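Local structure of hemolysin-like protein containing CBS domains (Oenococcus oeni, 3OCO) at residues 33-38 against 56-61; 68-73 against 93-98. The protein is of unknown function but forms the paired CBS domains of a longer, probably membrane-embedded protein that may bind flavin adenine dinucleotide. All blocks are in the same frame, centred on the assembly; numbering follows the deposited sequence.

Interaction 1 of 2, residues 33-38 against 56-61; sequences SVVDVD and FPVTAD
Val35 O accepts a hydrogen bond from Thr59 N at 2.8 Å and is also met by the CA-H of Val58, a weaker CA-H...O contact in which Val58 CA lies 3.0 Å from Val35 O. The neighbouring bonds Val35 N to Pro57 O (2.9 Å) and Val37 N to Thr59 O complete a short parallel pairing, in which Val35 and Thr59 each give one bond and accept another. Val35 and Val58 turn to one face of the sheet; Asp36 and Thr59 occupy the other. Asp36 holds CG anti to its backbone N (chi1 -174°), and OD1 stands 3.1 Å from Thr59 OG1, a possible hydrogen bond; the backbone N of Asn62 also donates to OD1. The second oxygen, OD2, accepts from Asp38 N above the carboxylate plane, closing an Asx turn as the chain leaves the strand. Thr59 directs CG2 anti to its carbonyl carbon, and this methyl presses on Val34 CG2 at 3.4 Å, a tight fit. At the start of the pairing Ser33 O meets the edge of the Phe56 ring, 3.3 Å from CD1. This is the parallel strand pair of a beta-alpha-beta unit in the first CBS domain: helix 41-51 connects the strands and sets Leu47 against Val35 and Phe56, while strand 66-72 flanks strand 55-60 on the side away from 35-36.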
ATOM      1  N   SER A  33       1.556  -4.967 -15.212  1.00 36.00           N
ATOM      2  CA  SER A  33       1.644  -3.728 -15.984  1.00 40.57           C
ATOM      3  C   SER A  33       3.001  -3.092 -15.731  1.00 45.35           C
ATOM      4  O   SER A  33       3.371  -2.830 -14.579  1.00 49.35           O
ATOM      5  CB  SER A  33       0.552  -2.734 -15.579  1.00 39.22           C
ATOM      6  OG  SER A  33      -0.739  -3.243 -15.854  1.00 44.23           O
ATOM      7  N   VAL A  34       3.740  -2.836 -16.806  1.00 37.27           N
ATOM      8  CA  VAL A  34       5.069  -2.262 -16.682  1.00 29.55           C
ATOM      9  C   VAL A  34       5.188  -0.909 -17.380  1.00 23.64           C
ATOM     10  O   VAL A  34       4.340  -0.535 -18.187  1.00 28.38           O
ATOM     11  CB  VAL A  34       6.135  -3.228 -17.239  1.00 36.29           C
ATOM     12  CG1 VAL A  34       5.984  -4.600 -16.586  1.00 31.01           C
ATOM     13  CG2 VAL A  34       6.018  -3.341 -18.749  1.00 26.93           C
ATOM     14  N   VAL A  35       6.222  -0.159 -17.019  1.00 22.21           N
ATOM     15  CA  VAL A  35       6.643   0.995 -17.806  1.00 30.96           C
ATOM     16  C   VAL A  35       8.102   0.804 -18.233  1.00 23.88           C
ATOM     17  O   VAL A  35       8.853   0.068 -17.597  1.00 34.03           O
ATOM     18  CB  VAL A  35       6.528   2.305 -17.011  1.00 30.12           C
ATOM     19  CG1 VAL A  35       5.082   2.607 -16.715  1.00 38.00           C
ATOM     20  CG2 VAL A  35       7.327   2.202 -15.731  1.00 20.73           C
ATOM     21  N   ASP A  36       8.502   1.491 -19.287  1.00 21.96           N
ATOM     22  CA  ASP A  36       9.839   1.323 -19.853  1.00 36.56           C
ATOM     23  C   ASP A  36      10.809   2.416 -19.382  1.00 34.46           C
ATOM     24  O   ASP A  36      10.409   3.564 -19.178  1.00 25.40           O
ATOM     25  CB  ASP A  36       9.762   1.307 -21.385  1.00 38.55           C
ATOM     26  CG  ASP A  36      11.101   0.990 -22.033  1.00 38.62           C
ATOM     27  OD1 ASP A  36      11.627  -0.109 -21.765  1.00 37.03           O
ATOM     28  OD2 ASP A  36      11.626   1.836 -22.801  1.00 33.98           O
ATOM     29  N   VAL A  37      12.082   2.056 -19.228  1.00 23.32           N
ATOM     30  CA  VAL A  37      13.094   2.992 -18.743  1.00 23.67           C
ATOM     31  C   VAL A  37      13.189   4.261 -19.610  1.00 26.77           C
ATOM     32  O   VAL A  37      13.669   5.300 -19.158  1.00 31.30           O
ATOM     33  CB  VAL A  37      14.476   2.318 -18.650  1.00 36.91           C
ATOM     34  CG1 VAL A  37      14.961   1.867 -20.042  1.00 39.20           C
ATOM     35  CG2 VAL A  37      15.476   3.246 -18.006  1.00 42.43           C
ATOM     36  N   ASP A  38      12.714   4.179 -20.849  1.00 25.64           N
ATOM     37  CA  ASP A  38      12.792   5.310 -21.769  1.00 33.78           C
ATOM     38  C   ASP A  38      11.459   6.013 -21.996  1.00 35.16           C
ATOM     39  O   ASP A  38      11.350   6.899 -22.848  1.00 33.02           O
ATOM     40  CB  ASP A  38      13.354   4.866 -23.111  1.00 40.00           C
ATOM     41  CG  ASP A  38      14.866   4.932 -23.159  1.00 52.71           C
ATOM     42  OD1 ASP A  38      15.501   5.208 -22.115  1.00 47.59           O
ATOM     43  OD2 ASP A  38      15.417   4.707 -24.254  1.00 63.47           O
ATOM     44  N   PHE A  56       5.075   0.309 -10.428  1.00 26.67           N
ATOM     45  CA  PHE A  56       5.207  -0.302 -11.747  1.00 29.01           C
ATOM     46  C   PHE A  56       6.625  -0.774 -11.979  1.00 32.06           C
ATOM     47  O   PHE A  56       7.565   0.023 -11.950  1.00 27.56           O
ATOM     48  CB  PHE A  56       4.866   0.699 -12.844  1.00 30.61           C
ATOM     49  CG  PHE A  56       3.407   1.011 -12.951  1.00 39.42           C
ATOM     50  CD1 PHE A  56       2.566   0.203 -13.702  1.00 46.50           C
ATOM     51  CD2 PHE A  56       2.873   2.119 -12.313  1.00 46.22           C
ATOM     52  CE1 PHE A  56       1.208   0.493 -13.805  1.00 47.05           C
ATOM     53  CE2 PHE A  56       1.519   2.415 -12.413  1.00 44.75           C
ATOM     54  CZ  PHE A  56       0.687   1.598 -13.165  1.00 43.25           C
ATOM     55  N   PRO A  57       6.780  -2.076 -12.225  1.00 40.09           N
ATOM     56  CA  PRO A  57       8.040  -2.620 -12.728  1.00 33.63           C
ATOM     57  C   PRO A  57       8.475  -1.847 -13.965  1.00 25.53           C
ATOM     58  O   PRO A  57       7.639  -1.543 -14.846  1.00 22.61           O
ATOM     59  CB  PRO A  57       7.659  -4.040 -13.127  1.00 38.09           C
ATOM     60  CG  PRO A  57       6.453  -4.354 -12.310  1.00 37.36           C
ATOM     61  CD  PRO A  57       5.703  -3.079 -12.217  1.00 35.29           C
ATOM     62  N   VAL A  58       9.751  -1.472 -13.994  1.00 17.58           N
ATOM     63  CA  VAL A  58      10.354  -0.797 -15.135  0.60 22.35           C
ATOM     64  C   VAL A  58      11.140  -1.804 -16.001  1.00 31.82           C
ATOM     65  O   VAL A  58      12.020  -2.483 -15.492  1.00 33.40           O
ATOM     66  CB  VAL A  58      11.309   0.319 -14.660  0.60 23.92           C
ATOM     67  CG1 VAL A  58      12.105   0.884 -15.828  0.60 27.73           C
ATOM     68  CG2 VAL A  58      10.532   1.425 -13.936  0.60 21.07           C
ATOM     69  N   THR A  59      10.818  -1.899 -17.294  1.00 29.96           N
ATOM     70  CA  THR A  59      11.517  -2.806 -18.204  1.00 35.37           C
ATOM     71  C   THR A  59      12.659  -2.107 -18.930  1.00 38.16           C
ATOM     72  O   THR A  59      12.622  -0.899 -19.162  1.00 48.69           O
ATOM     73  CB  THR A  59      10.574  -3.401 -19.284  1.00 29.02           C
ATOM     74  OG1 THR A  59      10.132  -2.374 -20.177  1.00 30.84           O
ATOM     75  CG2 THR A  59       9.368  -4.048 -18.663  1.00 30.40           C
ATOM     76  N   ALA A  60      13.685  -2.867 -19.272  1.00 39.26           N
ATOM     77  CA  ALA A  60      14.676  -2.405 -20.244  1.00 43.99           C
ATOM     78  C   ALA A  60      14.239  -2.858 -21.630  1.00 39.09           C
ATOM     79  O   ALA A  60      13.692  -3.951 -21.784  1.00 38.29           O
ATOM     80  CB  ALA A  60      16.065  -2.963 -19.918  1.00 41.33           C
ATOM     81  N   ASP A  61      14.452  -2.017 -22.634  1.00 37.16           N
ATOM     82  CA  ASP A  61      14.245  -2.442 -24.014  1.00 40.47           C
ATOM     83  C   ASP A  61      12.806  -2.885 -24.284  1.00 41.62           C
ATOM     84  O   ASP A  61      12.549  -3.651 -25.210  1.00 41.97           O
ATOM     85  CB  ASP A  61      15.219  -3.580 -24.365  1.00 53.10           C
ATOM     86  CG  ASP A  61      16.690  -3.130 -24.352  1.00 61.89           C
ATOM     87  OD1 ASP A  61      16.995  -2.055 -24.916  1.00 66.21           O
ATOM     88  OD2 ASP A  61      17.542  -3.854 -23.789  1.00 57.29           O
TER
HETATM   89  O   HOH W   1      14.695   1.157 -23.800  1.00 58.45           O

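Interaction 2 of 2, residues 68-73 against 93-98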
ATOM      1  N   ILE A  68      14.361  -3.903 -14.651  1.00 29.16           N
ATOM      2  CA  ILE A  68      15.549  -3.340 -14.006  1.00 33.43           C
ATOM      3  C   ILE A  68      15.265  -2.606 -12.670  1.00 45.42           C
ATOM      4  O   ILE A  68      16.193  -2.257 -11.934  1.00 46.26           O
ATOM      5  CB  ILE A  68      16.283  -2.402 -14.970  1.00 35.57           C
ATOM      6  CG1 ILE A  68      15.277  -1.688 -15.868  1.00 31.16           C
ATOM      7  CG2 ILE A  68      17.232  -3.187 -15.864  1.00 32.15           C
ATOM      8  CD1 ILE A  68      15.850  -0.493 -16.602  1.00 33.24           C
ATOM      9  N   GLY A  69      13.989  -2.383 -12.362  1.00 35.38           N
ATOM     10  CA  GLY A  69      13.604  -1.703 -11.131  1.00 33.86           C
ATOM     11  C   GLY A  69      12.113  -1.400 -11.072  1.00 32.39           C
ATOM     12  O   GLY A  69      11.339  -2.000 -11.822  1.00 26.86           O
ATOM     13  N   TYR A  70      11.696  -0.475 -10.203  1.00 32.90           N
ATOM     14  CA  TYR A  70      10.292  -0.059 -10.201  1.00 23.01           C
ATOM     15  C   TYR A  70      10.141   1.433 -10.149  1.00 23.17           C
ATOM     16  O   TYR A  70      11.055   2.133  -9.694  1.00 22.12           O
ATOM     17  CB  TYR A  70       9.501  -0.702  -9.062  1.00 21.67           C
ATOM     18  CG  TYR A  70       9.679  -0.041  -7.710  1.00 31.39           C
ATOM     19  CD1 TYR A  70       8.711   0.828  -7.193  1.00 31.90           C
ATOM     20  CD2 TYR A  70      10.801  -0.299  -6.939  1.00 32.46           C
ATOM     21  CE1 TYR A  70       8.876   1.430  -5.941  1.00 22.54           C
ATOM     22  CE2 TYR A  70      10.975   0.288  -5.697  1.00 35.34           C
ATOM     23  CZ  TYR A  70      10.015   1.154  -5.201  1.00 34.33           C
ATOM     24  OH  TYR A  70      10.221   1.721  -3.961  1.00 42.12           O
ATOM     25  N   ALA A  71       8.988   1.909 -10.635  1.00 21.46           N
ATOM     26  CA  ALA A  71       8.581   3.315 -10.479  1.00 29.22           C
ATOM     27  C   ALA A  71       7.392   3.488  -9.508  1.00 32.66           C
ATOM     28  O   ALA A  71       6.375   2.795  -9.602  1.00 28.21           O
ATOM     29  CB  ALA A  71       8.266   3.939 -11.819  1.00 24.48           C
ATOM     30  N   TYR A  72       7.543   4.435  -8.591  1.00 32.21           N
ATOM     31  CA  TYR A  72       6.614   4.657  -7.487  1.00 34.73           C
ATOM     32  C   TYR A  72       5.614   5.777  -7.830  1.00 31.23           C
ATOM     33  O   TYR A  72       6.019   6.861  -8.243  1.00 32.65           O
ATOM     34  CB  TYR A  72       7.461   4.992  -6.250  1.00 35.07           C
ATOM     35  CG  TYR A  72       6.743   5.226  -4.927  1.00 26.59           C
ATOM     36  CD1 TYR A  72       5.535   4.605  -4.621  1.00 29.74           C
ATOM     37  CD2 TYR A  72       7.326   6.030  -3.961  1.00 25.27           C
ATOM     38  CE1 TYR A  72       4.897   4.829  -3.381  1.00 26.55           C
ATOM     39  CE2 TYR A  72       6.727   6.245  -2.735  1.00 32.53           C
ATOM     40  CZ  TYR A  72       5.514   5.651  -2.446  1.00 37.66           C
ATOM     41  OH  TYR A  72       4.942   5.898  -1.211  1.00 45.94           O
ATOM     42  N   ASN A  73       4.312   5.510  -7.695  1.00 28.68           N
ATOM     43  CA  ASN A  73       3.290   6.525  -8.033  1.00 23.83           C
ATOM     44  C   ASN A  73       3.577   7.925  -7.467  1.00 27.38           C
ATOM     45  O   ASN A  73       3.549   8.919  -8.207  1.00 25.39           O
ATOM     46  CB  ASN A  73       1.844   6.064  -7.732  1.00 19.93           C
ATOM     47  CG  ASN A  73       1.587   5.722  -6.234  1.00 31.68           C
ATOM     48  OD1 ASN A  73       2.447   5.870  -5.362  1.00 23.05           O
ATOM     49  ND2 ASN A  73       0.379   5.262  -5.958  1.00 37.33           N
ATOM     50  N   ARG A  93      13.660   3.074  -8.934  1.00 23.17           N
ATOM     51  CA  ARG A  93      14.390   2.585  -7.763  1.00 29.15           C
ATOM     52  C   ARG A  93      14.515   1.069  -7.781  1.00 32.26           C
ATOM     53  O   ARG A  93      13.804   0.407  -8.531  1.00 27.80           O
ATOM     54  CB  ARG A  93      13.758   3.074  -6.446  1.00 41.34           C
ATOM     55  CG  ARG A  93      12.283   3.379  -6.523  1.00 45.02           C
ATOM     56  CD  ARG A  93      11.977   4.792  -6.051  1.00 51.86           C
ATOM     57  NE  ARG A  93      11.715   4.867  -4.620  1.00 54.39           N
ATOM     58  CZ  ARG A  93      11.683   6.000  -3.925  1.00 60.26           C
ATOM     59  NH1 ARG A  93      11.445   5.977  -2.622  1.00 62.39           N
ATOM     60  NH2 ARG A  93      11.901   7.157  -4.531  1.00 65.40           N
ATOM     61  N   ASP A  94      15.413   0.542  -6.948  1.00 42.86           N
ATOM     62  CA  ASP A  94      15.873  -0.860  -7.012  1.00 51.51           C
ATOM     63  C   ASP A  94      14.839  -1.922  -6.681  1.00 44.62           C
ATOM     64  O   ASP A  94      13.893  -1.682  -5.944  1.00 43.77           O
ATOM     65  CB  ASP A  94      17.051  -1.086  -6.061  1.00 55.32           C
ATOM     66  CG  ASP A  94      18.270  -0.300  -6.449  1.00 65.51           C
ATOM     67  OD1 ASP A  94      18.292   0.229  -7.578  1.00 67.10           O
ATOM     68  OD2 ASP A  94      19.207  -0.223  -5.623  1.00 69.00           O
ATOM     69  N   ILE A  95      15.050  -3.118  -7.207  1.00 38.94           N
ATOM     70  CA  ILE A  95      14.263  -4.259  -6.783  1.00 36.49           C
ATOM     71  C   ILE A  95      15.182  -5.347  -6.315  1.00 43.48           C
ATOM     72  O   ILE A  95      16.403  -5.193  -6.343  1.00 52.92           O
ATOM     73  CB  ILE A  95      13.350  -4.776  -7.892  1.00 38.66           C
ATOM     74  CG1 ILE A  95      14.118  -4.939  -9.210  1.00 46.17           C
ATOM     75  CG2 ILE A  95      12.196  -3.808  -8.080  1.00 29.88           C
ATOM     76  CD1 ILE A  95      14.699  -6.336  -9.456  1.00 46.66           C
ATOM     77  N   VAL A  96      14.593  -6.437  -5.843  1.00 43.24           N
ATOM     78  CA  VAL A  96      15.356  -7.645  -5.583  1.00 43.14           C
ATOM     79  C   VAL A  96      14.738  -8.793  -6.395  1.00 46.49           C
ATOM     80  O   VAL A  96      13.523  -8.846  -6.602  1.00 45.71           O
ATOM     81  CB  VAL A  96      15.439  -7.959  -4.076  1.00 39.97           C
ATOM     82  CG1 VAL A  96      14.078  -8.388  -3.538  1.00 31.74           C
ATOM     83  CG2 VAL A  96      16.488  -9.025  -3.811  1.00 48.98           C
ATOM     84  N   SER A  97      15.575  -9.686  -6.905  1.00 42.41           N
ATOM     85  CA  SER A  97      15.053 -10.810  -7.657  1.00 41.04           C
ATOM     86  C   SER A  97      15.190 -12.079  -6.837  1.00 40.14           C
ATOM     87  O   SER A  97      16.121 -12.224  -6.035  1.00 33.90           O
ATOM     88  CB  SER A  97      15.758 -10.937  -9.013  1.00 51.47           C
ATOM     89  OG  SER A  97      17.152 -11.141  -8.863  1.00 55.89           O
ATOM     90  N   VAL A  98      14.240 -12.986  -7.016  1.00 43.55           N
ATOM     91  CA  VAL A  98      14.213 -14.226  -6.250  1.00 37.61           C
ATOM     92  C   VAL A  98      13.720 -15.337  -7.167  1.00 40.12           C
ATOM     93  O   VAL A  98      12.928 -15.063  -8.074  1.00 47.44           O
ATOM     94  CB  VAL A  98      13.258 -14.118  -5.023  1.00 44.20           C
ATOM     95  CG1 VAL A  98      13.507 -12.825  -4.240  1.00 47.47           C
ATOM     96  CG2 VAL A  98      11.801 -14.181  -5.448  1.00 38.00           C
TER
HETATM   97  O   HOH W   2      17.443  -2.357  -9.307  1.00 37.97           O
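Tyr70 and Arg93 join their backbones through a reciprocal pair of hydrogen bonds, Tyr70 N to Arg93 O at 2.8 Å and Arg93 N to Tyr70 O at 2.9 Å. Both are close to straight, with N-H...O angles of 167° and 173°, and they make one antiparallel, hydrogen-bonded bridge. Next to it a water molecule donates to Ile68 O and to Asp94 OD1 and accepts from Ile95 N, tying the two segments beside the single bridge. Arg93 lays its CG over one face of the Tyr70 ring, 3.7 Å from the centroid, in a CH-pi contact displaced toward the CZ-CE2 rim; beyond CG the chain bends at chi2 and chi3. Its guanidinium stands steeply to that ring, with 72° between the planes, and NH2 forms a salt bridge with Asp75; Tyr72 CD2 lies over the centre of one guanidinium face. Asp94 O approaches the edge of the Tyr70 ring, 3.5 Å from CE2. Farther along, Ile95 packs CG2 against Tyr70 CD2 at 3.9 Å and CG1 against Gly69 CA at 3.8 Å. The Tyr72 hydroxyl is hydrogen-bonded to Gln52 NE2 of the second subunit. A strand of the first CBS domain thus meets a segment of the second, an arrangement consistent with the tandem CBS pair known as a Bateman module.

In the fold
Interaction 1 lies within the first CBS domain, mostly among buried residues, and relies on repeated parallel backbone bonds and aliphatic packing. Interaction 2 reaches from that domain to the second; it has a single antiparallel bridge, to which its more exposed surroundings add a bridging water and an arginine methylene over an aromatic ring, the guanidinium of that arginine finding its salt-bridge partner, Asp75, outside both segments. The two meet in one three-stranded sheet, where strand 55-60 pairs with strand 66-72: Phe56 O with Ala71 N, and Val58 N with Gly69 O. Strand 66-72 is therefore the element through which the sheet of interaction 1 reaches the interdomain contact.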